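Local coordinates for protein endoglucanase FnCel5A (Fervidobacterium nodosum, PDB 3NCO) that probably hydrolyses internal beta-1,4-glucosidic bonds of cellulose, as a family 5 glycoside hydrolase built on a (beta/alpha)8 barrel, at residues Y184-V187 / R188-K191; T152-N155 / E156-P159; E236-R239 / N240-Y244; R281-E285 / F286-L290; V193-K196 / N197-V200. All coordinates share one frame; numbering follows the deposited sequence.

Contact 1 of 5, residues Y184-V187 / R188-K191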
# COMPACT_ATOMS: atom_id res chain seq x y z
N TYR A 184 5.23 12.05 -0.18
CA TYR A 184 4.53 12.83 -1.22
C TYR A 184 5.48 13.72 -2.00
O TYR A 184 5.31 13.89 -3.21
CB TYR A 184 3.37 13.67 -0.59
CG TYR A 184 3.92 14.92 0.03
CD1 TYR A 184 4.03 16.09 -0.73
CD2 TYR A 184 4.45 14.90 1.32
CE1 TYR A 184 4.62 17.22 -0.21
CE2 TYR A 184 5.08 16.07 1.86
CZ TYR A 184 5.14 17.22 1.06
OH TYR A 184 5.78 18.34 1.55
N SER A 185 6.51 14.27 -1.34
CA SER A 185 7.31 15.30 -1.98
C SER A 185 8.25 14.73 -3.02
O SER A 185 8.85 15.52 -3.81
CB SER A 185 8.11 16.09 -0.96
OG SER A 185 9.06 15.26 -0.34
N TYR A 186 8.44 13.42 -3.04
CA TYR A 186 9.37 12.82 -3.98
C TYR A 186 8.68 12.37 -5.26
O TYR A 186 9.28 11.72 -6.11
CB TYR A 186 10.11 11.65 -3.29
CG TYR A 186 11.05 12.08 -2.22
CD1 TYR A 186 12.40 12.27 -2.50
CD2 TYR A 186 10.60 12.30 -0.91
CE1 TYR A 186 13.28 12.70 -1.52
CE2 TYR A 186 11.49 12.72 0.10
CZ TYR A 186 12.83 12.89 -0.23
OH TYR A 186 13.73 13.30 0.73
N VAL A 187 7.42 12.72 -5.42
CA VAL A 187 6.67 12.34 -6.60
C VAL A 187 7.39 12.80 -7.89
O VAL A 187 7.44 12.07 -8.89
CB VAL A 187 5.18 12.81 -6.48
CG1 VAL A 187 5.02 14.31 -6.83
CG2 VAL A 187 4.31 11.96 -7.30
N ARG A 188 8.05 13.96 -7.86
CA ARG A 188 8.67 14.50 -9.04
C ARG A 188 9.91 13.72 -9.44
O ARG A 188 10.46 13.95 -10.52
CB ARG A 188 9.06 15.97 -8.81
CG ARG A 188 10.02 16.17 -7.58
CD ARG A 188 10.30 17.69 -7.38
NE ARG A 188 11.41 18.05 -6.49
CZ ARG A 188 11.36 18.26 -5.16
NH1 ARG A 188 12.51 18.63 -4.55
NH2 ARG A 188 10.24 18.09 -4.42
N GLU A 189 10.40 12.83 -8.58
CA GLU A 189 11.62 12.07 -8.91
C GLU A 189 11.24 10.84 -9.68
O GLU A 189 12.10 10.20 -10.22
CB GLU A 189 12.37 11.63 -7.63
CG GLU A 189 12.64 12.74 -6.62
CD GLU A 189 13.67 13.74 -7.06
OE1 GLU A 189 14.38 13.50 -8.08
OE2 GLU A 189 13.77 14.79 -6.38
N LEU A 190 9.96 10.49 -9.70
CA LEU A 190 9.54 9.24 -10.36
C LEU A 190 9.48 9.45 -11.86
O LEU A 190 8.84 10.41 -12.32
CB LEU A 190 8.17 8.83 -9.82
CG LEU A 190 7.54 7.53 -10.27
CD1 LEU A 190 8.46 6.32 -9.99
CD2 LEU A 190 6.15 7.35 -9.60
N LYS A 191 10.14 8.57 -12.63
CA LYS A 191 10.07 8.59 -14.10
C LYS A 191 9.12 7.48 -14.57
O LYS A 191 9.33 6.31 -14.24
CB LYS A 191 11.46 8.39 -14.71
CG LYS A 191 11.44 8.44 -16.17
CD LYS A 191 12.70 7.84 -16.79
CE LYS A 191 13.90 8.74 -16.60
NZ LYS A 191 15.06 8.03 -17.22
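R188, V187 and Y186 carry this local contact, a run of 3-10 turns in which R188 reaches back to the S185 carbonyl and E189 lies beside the Y186 ring. The arginine folds back along the turn: with chi1 at 58° its CG sits between the backbone N and the carbonyl carbon, and the extended chain beyond carries the guanidinium back to S185. There R188 NH2 stops 3.0 Å from S185 O, approaching obliquely and at an angle too poor for a hydrogen bond; the partner that NH2 does bond is Y244 OH on helix 232-252. V187 is the buried member, its side chain turned inward to pack on Y244 and W248 of the same helix. Y186 meets E189 at its ring edge, where CD1 is 4.2 Å from E189 CG, and the carboxylate plane is inclined 47° to the ring. The backbone itself closes two successive i to i+3 bonds, E189 N to Y186 O at 2.9 Å and L190 N to V187 O at 3.1 Å. In both the donor stands well out of the carbonyl plane. L190 then drops its side chain between helices 151-168 and 232-252, onto W154 and W248. The arrangement is a short 3-10 helix, set into the link between the neighbouring parallel strands 174-177 and 198-204 of the TIM barrel.

Contact 2 of 5, residues T152-N155 / E156-P159; sequences TKWN and ELYP. With PO4 (phosphate ion), chain E.
W154 and Y158 form the aromatic part of an intrahelical contact, one turn apart in the first half of helix 151-168 on the outside of the barrel. Y158 CB sits over one indole face, 3.6 Å from the centroid of the six-membered ring and almost on its normal, a CH-pi contact. W154 CG is anti to the backbone N (chi1 174°), which turns that face to Y158 CB. The two side chains cross at about a right angle, the phenol ring inclined obliquely at 47° to the indole plane. At the indole edge L157 CD2 makes a looser apolar approach to CE3. W154 NE1 bonds D177 O and Y158 OH bonds K191 O, so this inner side of the helix is tied to the chain that follows. The helix is the crossover of a beta-alpha-beta unit, strand 137-140 to strand 174-177, as expected of a TIM barrel. P159 has no N-H to give and kinks the helix, its CD 3.0 Å from N155 O. Near the amino end a phosphate, probably from the crystallisation liquor, accepts from T152 OG1 at O3 (2.7 Å) and from N155 ND2 at O4 (3.0 Å). N155 OD1 accepts from K191 N and ND2 also gives to E189 O, so the amide is held at both ends. K153 NZ, in a salt bridge with D113, also donates at 2.9 Å to a water that in turn donates to E156 OE2, 2.8 Å away.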
# COMPACT_ATOMS: atom_id res chain seq x y z
N THR A 152 16.66 7.12 -8.75
CA THR A 152 17.33 6.67 -9.98
C THR A 152 17.37 5.16 -10.16
O THR A 152 17.08 4.65 -11.25
CB THR A 152 18.74 7.30 -10.02
OG1 THR A 152 18.61 8.73 -10.02
CG2 THR A 152 19.61 6.83 -11.22
N LYS A 153 17.77 4.43 -9.12
CA LYS A 153 17.85 2.97 -9.23
C LYS A 153 16.47 2.40 -9.40
O LYS A 153 16.27 1.42 -10.12
CB LYS A 153 18.43 2.41 -7.94
CG LYS A 153 19.91 2.77 -7.72
CD LYS A 153 20.87 1.93 -8.56
CE LYS A 153 22.35 2.11 -8.16
NZ LYS A 153 23.07 1.44 -9.31
N TRP A 154 15.50 3.00 -8.71
CA TRP A 154 14.15 2.50 -8.84
C TRP A 154 13.61 2.75 -10.22
O TRP A 154 12.92 1.90 -10.77
CB TRP A 154 13.31 3.19 -7.79
CG TRP A 154 11.88 2.94 -7.85
CD1 TRP A 154 10.93 3.90 -7.93
CD2 TRP A 154 11.19 1.66 -7.76
NE1 TRP A 154 9.67 3.31 -7.93
CE2 TRP A 154 9.80 1.95 -7.77
CE3 TRP A 154 11.61 0.33 -7.59
CZ2 TRP A 154 8.81 0.95 -7.71
CZ3 TRP A 154 10.62 -0.69 -7.49
CH2 TRP A 154 9.24 -0.36 -7.59
N ASN A 155 13.92 3.89 -10.81
CA ASN A 155 13.42 4.22 -12.12
C ASN A 155 14.00 3.22 -13.12
O ASN A 155 13.39 2.94 -14.16
CB ASN A 155 13.86 5.65 -12.50
CG ASN A 155 12.96 6.70 -11.92
OD1 ASN A 155 11.81 6.40 -11.65
ND2 ASN A 155 13.45 7.89 -11.69
N GLU A 156 15.18 2.71 -12.79
CA GLU A 156 15.84 1.71 -13.64
C GLU A 156 15.29 0.30 -13.46
O GLU A 156 15.13 -0.47 -14.43
CB GLU A 156 17.37 1.72 -13.44
CG GLU A 156 17.99 3.09 -13.86
CD GLU A 156 19.44 3.36 -13.37
OE1 GLU A 156 20.06 4.34 -13.91
OE2 GLU A 156 19.95 2.67 -12.46
N LEU A 157 14.99 -0.03 -12.19
CA LEU A 157 14.55 -1.35 -11.81
C LEU A 157 13.09 -1.70 -12.13
O LEU A 157 12.81 -2.78 -12.67
CB LEU A 157 14.82 -1.54 -10.28
CG LEU A 157 14.33 -2.86 -9.69
CD1 LEU A 157 15.00 -4.03 -10.40
CD2 LEU A 157 14.67 -2.90 -8.18
N TYR A 158 12.15 -0.84 -11.71
CA TYR A 158 10.75 -1.18 -11.82
C TYR A 158 10.34 -1.50 -13.27
O TYR A 158 9.57 -2.45 -13.44
CB TYR A 158 9.81 -0.18 -11.10
CG TYR A 158 9.32 0.97 -11.95
CD1 TYR A 158 9.79 2.29 -11.74
CD2 TYR A 158 8.35 0.76 -12.93
CE1 TYR A 158 9.34 3.35 -12.51
CE2 TYR A 158 7.88 1.81 -13.71
CZ TYR A 158 8.38 3.10 -13.50
OH TYR A 158 7.88 4.13 -14.28
N PRO A 159 10.89 -0.77 -14.30
CA PRO A 159 10.50 -1.20 -15.67
C PRO A 159 10.99 -2.59 -16.01
O PRO A 159 10.32 -3.24 -16.82
CB PRO A 159 11.14 -0.13 -16.59
CG PRO A 159 11.32 1.09 -15.66
CD PRO A 159 11.77 0.42 -14.37
P PO4 E . 16.88 9.58 -12.94
O1 PO4 E . 16.35 10.46 -11.81
O2 PO4 E . 16.79 10.29 -14.29
O3 PO4 E . 18.35 9.34 -12.60
O4 PO4 E . 16.02 8.32 -13.09
O HOH W 1 22.40 3.40 -11.39

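Contact 3 of 5, residues E236-R239 / N240-Y244; sequences EQIR and NHFKY
One face of the H241 imidazole lies over Q237 O, which stands 3.1 Å from the ring plane beneath its centre, and the opposite face is stacked on the ring of Y184. This is an i to i+4 arrangement on helix 232-252, one of the outer helices of the TIM barrel. With chi1 at -67° the imidazole leans back over the preceding turn, and ND1 bonds Y204 OH rather than the carbonyl below. Q237 O is itself occupied, accepting hydrogen bonds from H241 N at 3.2 Å and from a water that N240 ND2 also holds. Were H241 an alanine, the Y184 ring would probably lose its stacking partner and Y204 OH its bond to ND1. On the inward side I238 and F242 run side by side, CG2 of the isoleucine 3.7 Å from CE1 of the ring, while Y204 and F202 meet F242 edge-to-face. The R239 guanidinium takes E236 OE1 at its edge, in plane, though only as a long salt bridge; its stronger partner is E285. E236 also sends OE2 over the next turn, to 3.8 Å from N240 CB.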
# COMPACT_ATOMS: atom_id res chain seq x y z
N GLU A 236 -4.68 23.01 5.77
CA GLU A 236 -4.00 23.57 4.62
C GLU A 236 -2.63 22.90 4.40
O GLU A 236 -2.21 22.73 3.25
CB GLU A 236 -3.86 25.11 4.77
CG GLU A 236 -3.19 25.76 3.56
CD GLU A 236 -3.79 25.32 2.22
OE1 GLU A 236 -5.03 25.20 2.11
OE2 GLU A 236 -3.00 25.08 1.28
N GLN A 237 -1.92 22.51 5.46
CA GLN A 237 -0.65 21.77 5.24
C GLN A 237 -0.89 20.52 4.40
O GLN A 237 -0.13 20.23 3.47
CB GLN A 237 0.05 21.37 6.56
CG GLN A 237 0.63 22.54 7.42
CD GLN A 237 2.05 22.94 6.97
OE1 GLN A 237 2.90 22.05 6.72
NE2 GLN A 237 2.31 24.26 6.84
N ILE A 238 -1.96 19.78 4.72
CA ILE A 238 -2.26 18.53 4.00
C ILE A 238 -2.73 18.85 2.56
O ILE A 238 -2.30 18.22 1.60
CB ILE A 238 -3.33 17.68 4.73
CG1 ILE A 238 -2.81 17.31 6.12
CG2 ILE A 238 -3.74 16.41 3.90
CD1 ILE A 238 -3.84 16.58 7.00
N ARG A 239 -3.65 19.80 2.44
CA ARG A 239 -4.12 20.18 1.11
C ARG A 239 -2.95 20.58 0.18
O ARG A 239 -2.93 20.21 -0.98
CB ARG A 239 -5.14 21.33 1.24
CG ARG A 239 -5.86 21.56 -0.11
CD ARG A 239 -6.89 22.65 -0.10
NE ARG A 239 -7.63 22.75 1.15
CZ ARG A 239 -8.62 21.95 1.51
NH1 ARG A 239 -9.01 20.98 0.70
NH2 ARG A 239 -9.25 22.13 2.67
N ASN A 240 -2.00 21.36 0.70
CA ASN A 240 -0.85 21.83 -0.08
C ASN A 240 -0.07 20.58 -0.56
O ASN A 240 0.37 20.50 -1.71
CB ASN A 240 0.01 22.80 0.79
CG ASN A 240 1.21 23.44 0.04
OD1 ASN A 240 1.03 24.23 -0.91
ND2 ASN A 240 2.42 23.14 0.50
N HIS A 241 0.15 19.64 0.36
CA HIS A 241 0.87 18.40 0.00
C HIS A 241 0.15 17.62 -1.13
O HIS A 241 0.79 17.13 -2.08
CB HIS A 241 0.98 17.53 1.24
CG HIS A 241 1.86 18.11 2.30
ND1 HIS A 241 1.83 17.69 3.61
CD2 HIS A 241 2.81 19.08 2.24
CE1 HIS A 241 2.75 18.33 4.30
NE2 HIS A 241 3.36 19.19 3.50
N PHE A 242 -1.15 17.40 -0.96
CA PHE A 242 -1.91 16.56 -1.91
C PHE A 242 -2.09 17.29 -3.24
O PHE A 242 -2.05 16.64 -4.32
CB PHE A 242 -3.28 16.20 -1.34
CG PHE A 242 -3.25 15.08 -0.34
CD1 PHE A 242 -2.29 15.01 0.67
CD2 PHE A 242 -4.15 14.03 -0.47
CE1 PHE A 242 -2.26 13.91 1.57
CE2 PHE A 242 -4.12 12.94 0.41
CZ PHE A 242 -3.20 12.91 1.44
N LYS A 243 -2.25 18.61 -3.19
CA LYS A 243 -2.27 19.42 -4.44
C LYS A 243 -0.98 19.25 -5.27
O LYS A 243 -0.99 19.16 -6.51
CB LYS A 243 -2.56 20.88 -4.12
CG LYS A 243 -2.65 21.78 -5.38
CD LYS A 243 -3.00 23.22 -4.99
CE LYS A 243 -1.74 23.96 -4.62
NZ LYS A 243 -1.64 25.24 -5.39
N TYR A 244 0.16 19.23 -4.58
CA TYR A 244 1.40 19.00 -5.27
C TYR A 244 1.36 17.67 -6.01
O TYR A 244 1.79 17.59 -7.17
CB TYR A 244 2.55 19.04 -4.24
CG TYR A 244 3.93 18.83 -4.79
CD1 TYR A 244 4.56 19.84 -5.49
CD2 TYR A 244 4.63 17.65 -4.52
CE1 TYR A 244 5.85 19.68 -5.96
CE2 TYR A 244 5.97 17.47 -5.04
CZ TYR A 244 6.53 18.53 -5.75
OH TYR A 244 7.82 18.47 -6.25
O HOH W 2 2.33 22.08 3.15

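Contact 4 of 5, residues R281-E285 / F286-L290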
# COMPACT_ATOMS: atom_id res chain seq x y z
N ARG A 281 -10.89 13.01 3.30
CA ARG A 281 -11.64 14.01 2.51
C ARG A 281 -10.78 14.66 1.45
O ARG A 281 -11.27 14.95 0.35
CB ARG A 281 -12.15 15.12 3.43
CG ARG A 281 -13.21 14.65 4.41
CD ARG A 281 -13.85 15.85 5.21
NE ARG A 281 -12.88 16.93 5.53
CZ ARG A 281 -12.52 17.35 6.77
NH1 ARG A 281 -13.01 16.79 7.87
NH2 ARG A 281 -11.63 18.35 6.91
N ILE A 282 -9.52 14.96 1.78
CA ILE A 282 -8.65 15.66 0.83
C ILE A 282 -8.19 14.70 -0.29
O ILE A 282 -8.10 15.10 -1.46
CB ILE A 282 -7.46 16.34 1.53
CG1 ILE A 282 -7.99 17.48 2.43
CG2 ILE A 282 -6.40 16.85 0.51
CD1 ILE A 282 -6.92 18.18 3.29
N ALA A 283 -7.97 13.44 0.05
CA ALA A 283 -7.72 12.45 -1.01
C ALA A 283 -8.94 12.35 -1.93
O ALA A 283 -8.80 12.31 -3.15
CB ALA A 283 -7.35 11.04 -0.40
N GLU A 284 -10.16 12.38 -1.36
CA GLU A 284 -11.35 12.28 -2.20
C GLU A 284 -11.43 13.50 -3.13
O GLU A 284 -11.76 13.36 -4.34
CB GLU A 284 -12.64 12.19 -1.34
CG GLU A 284 -12.84 10.83 -0.72
CD GLU A 284 -13.88 10.89 0.42
OE1 GLU A 284 -14.49 11.98 0.63
OE2 GLU A 284 -14.07 9.85 1.13
N GLU A 285 -11.11 14.68 -2.58
CA GLU A 285 -11.23 15.93 -3.32
C GLU A 285 -10.32 15.94 -4.54
O GLU A 285 -10.68 16.49 -5.60
CB GLU A 285 -10.99 17.12 -2.38
CG GLU A 285 -10.71 18.46 -3.05
CD GLU A 285 -10.02 19.46 -2.10
OE1 GLU A 285 -10.03 19.21 -0.84
OE2 GLU A 285 -9.50 20.51 -2.61
N PHE A 286 -9.13 15.31 -4.40
CA PHE A 286 -8.24 15.23 -5.54
C PHE A 286 -8.41 13.99 -6.40
O PHE A 286 -7.61 13.76 -7.32
CB PHE A 286 -6.77 15.42 -5.08
CG PHE A 286 -6.48 16.82 -4.62
CD1 PHE A 286 -6.43 17.86 -5.56
CD2 PHE A 286 -6.39 17.14 -3.28
CE1 PHE A 286 -6.21 19.16 -5.15
CE2 PHE A 286 -6.16 18.47 -2.88
CZ PHE A 286 -6.12 19.47 -3.81
N GLY A 287 -9.42 13.15 -6.13
CA GLY A 287 -9.65 12.00 -7.00
C GLY A 287 -8.67 10.86 -6.77
O GLY A 287 -8.47 9.99 -7.64
N PHE A 288 -8.06 10.84 -5.59
CA PHE A 288 -7.16 9.75 -5.22
C PHE A 288 -7.95 8.59 -4.60
O PHE A 288 -8.79 8.80 -3.74
CB PHE A 288 -6.13 10.19 -4.16
CG PHE A 288 -5.26 11.35 -4.58
CD1 PHE A 288 -5.15 11.74 -5.91
CD2 PHE A 288 -4.49 12.03 -3.60
CE1 PHE A 288 -4.34 12.82 -6.24
CE2 PHE A 288 -3.63 13.10 -3.93
CZ PHE A 288 -3.55 13.48 -5.28
N SER A 289 -7.68 7.38 -5.04
CA SER A 289 -8.16 6.24 -4.27
C SER A 289 -7.31 6.13 -3.01
O SER A 289 -6.34 6.85 -2.85
CB SER A 289 -8.08 4.99 -5.08
OG SER A 289 -6.72 4.75 -5.35
N LEU A 290 -7.71 5.27 -2.07
CA LEU A 290 -6.96 5.29 -0.78
C LEU A 290 -7.15 3.99 -0.01
O LEU A 290 -8.22 3.35 -0.13
CB LEU A 290 -7.41 6.50 0.07
CG LEU A 290 -8.92 6.50 0.32
CD1 LEU A 290 -9.23 5.89 1.69
CD2 LEU A 290 -9.52 7.90 0.22
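A Schellman motif ends helix 269-285 here, with F288 N bonded to A283 O at 2.9 Å and G287 N to E284 O at 3.0 Å, the latter donor standing well above the carbonyl plane. G287 is the C-prime residue, and its phi of 77° is a value that glycine takes readily. A283 O also receives a weak bond from F286 N, whose main acceptor is I282 O at 3.1 Å. The reversed chain runs straight into barrel strand 289-292, so the motif closes the beta-alpha-beta unit that begins with strand 256-261. A283 CB touches both apolar partners: F288 CB lies 4.0 Å from it and L290 CD2 3.9 Å. With chi1 at -69°, CG anti to the carbonyl carbon, F286 turns back along the helix to lie beside I282, whose CG2 meets the ring at its edge, in plane, 3.8 Å from CE2. E285 runs alongside the same ring with its carboxylate 22° from parallel, OE2 being 3.7 Å from F286 CZ. The chemistry is divided: the carbonyls of I282, A283 and E284 are taken up by N-H groups of F286, F288 and G287; F288 and L290 pack on A283 on the buried side; and the carboxylate charge of E285 is probably balanced by R239.

Contact 5 of 5, residues V193-K196 / N197-V200; sequences VDDK and NIIV
The chain turns at K196, with phi -85° and psi near zero, which brings N197 N back toward the D195 side chain just before strand 198-204 begins. D195 OD1 takes that N-H at 2.8 Å, nearly in line with its own C-O bond and with an angle of 157° at the hydrogen: an Asx turn. The aspartate can reach because its CG is anti to the backbone N, chi1 -172°, which carries the carboxylate over the bend. Its other oxygen, OD2, is engaged in a salt bridge with R166 of helix 151-168, an arginine that also makes a weak bond to N197 O. A water lies 3.1 Å from D195 OD1 and 3.0 Å from N197 OD1, placed to donate to either, although it has more acceptors near it than protons to give. I198 crosses the aspartate on the buried side. Its CG1 approaches D195 O to 3.4 Å, and its CG2 lies 3.9 Å from D195 OD1, so each branch lies against an oxygen of D195. An alanine at D195 would remove the acceptor of the turn and is likely to leave N197 N without its bond and R166 without its carboxylate mate. From N197 onward the backbone bonds to V174 and I176 of the neighbouring strand, and the strand enters the barrel sheet. One carboxylate therefore serves two purposes at this strand entrance: it shapes the bend through OD1, and through OD2 it probably neutralises a charge that ties the bend to helix 151-168.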
# COMPACT_ATOMS: atom_id res chain seq x y z
N VAL A 193 6.75 5.20 -17.46
CA VAL A 193 7.01 4.48 -18.71
C VAL A 193 5.71 4.57 -19.50
O VAL A 193 4.68 4.96 -18.95
CB VAL A 193 7.38 3.01 -18.45
CG1 VAL A 193 8.76 2.96 -17.74
CG2 VAL A 193 6.34 2.33 -17.65
N ASP A 194 5.78 4.25 -20.78
CA ASP A 194 4.60 4.34 -21.62
C ASP A 194 3.78 3.09 -21.44
O ASP A 194 3.90 2.15 -22.23
CB ASP A 194 5.03 4.47 -23.08
CG ASP A 194 3.87 4.90 -23.99
OD1 ASP A 194 2.76 5.25 -23.48
OD2 ASP A 194 4.07 4.89 -25.20
N ASP A 195 2.97 3.05 -20.39
CA ASP A 195 2.13 1.89 -20.12
C ASP A 195 0.83 2.50 -19.63
O ASP A 195 0.84 3.32 -18.69
CB ASP A 195 2.78 1.01 -19.02
CG ASP A 195 2.06 -0.34 -18.81
OD1 ASP A 195 0.87 -0.37 -18.47
OD2 ASP A 195 2.67 -1.40 -19.00
N LYS A 196 -0.26 2.05 -20.25
CA LYS A 196 -1.60 2.55 -19.94
C LYS A 196 -2.30 1.88 -18.78
O LYS A 196 -3.42 2.26 -18.44
CB LYS A 196 -2.52 2.49 -21.17
CG LYS A 196 -2.09 3.35 -22.36
CD LYS A 196 -1.28 4.60 -21.95
CE LYS A 196 -1.04 5.51 -23.14
NZ LYS A 196 -2.34 6.00 -23.67
N ASN A 197 -1.66 0.89 -18.17
CA ASN A 197 -2.29 0.21 -17.08
C ASN A 197 -1.45 0.31 -15.83
O ASN A 197 -1.27 -0.70 -15.12
CB ASN A 197 -2.60 -1.26 -17.47
CG ASN A 197 -3.70 -1.34 -18.51
OD1 ASN A 197 -3.46 -1.71 -19.65
ND2 ASN A 197 -4.92 -0.96 -18.10
N ILE A 198 -0.92 1.51 -15.54
CA ILE A 198 -0.22 1.75 -14.28
C ILE A 198 -0.97 2.78 -13.40
O ILE A 198 -1.68 3.64 -13.92
CB ILE A 198 1.27 2.14 -14.45
CG1 ILE A 198 1.43 3.39 -15.32
CG2 ILE A 198 2.07 0.95 -15.03
CD1 ILE A 198 2.88 4.07 -15.15
N ILE A 199 -0.75 2.67 -12.09
CA ILE A 199 -1.23 3.66 -11.13
C ILE A 199 -0.05 4.02 -10.25
O ILE A 199 0.73 3.14 -9.87
CB ILE A 199 -2.35 3.03 -10.26
CG1 ILE A 199 -3.58 2.75 -11.16
CG2 ILE A 199 -2.79 3.93 -9.10
CD1 ILE A 199 -4.69 1.98 -10.46
N VAL A 200 0.07 5.30 -9.89
CA VAL A 200 1.21 5.68 -9.04
C VAL A 200 0.68 5.77 -7.62
O VAL A 200 -0.47 6.19 -7.40
CB VAL A 200 1.79 7.07 -9.52
CG1 VAL A 200 2.70 7.69 -8.49
CG2 VAL A 200 2.51 6.89 -10.88
O HOH W 3 -0.61 -2.32 -20.29

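In the fold
All five are local contacts, strictly in series, and none nests in or crosses another. Contact 2 comes first, on helix 151-168; the chain then passes strand 174-177 and returns in contact 1, which docks back on that helix through K191 with N155 and Y158. Contact 5 follows at once, leading into strand 198-204, and touches contact 2 through P159 and V193 and contact 1 through L190 and V200. Contact 3, on helix 232-252, meets contact 1 at Y244 and H241. Contact 4 closes the turn from helix 269-285 to strand 289-292 and joins contact 3 through the R239-E285 salt bridge and F242. Contacts 2 and 4 stay about 16 Å apart at their nearest atoms.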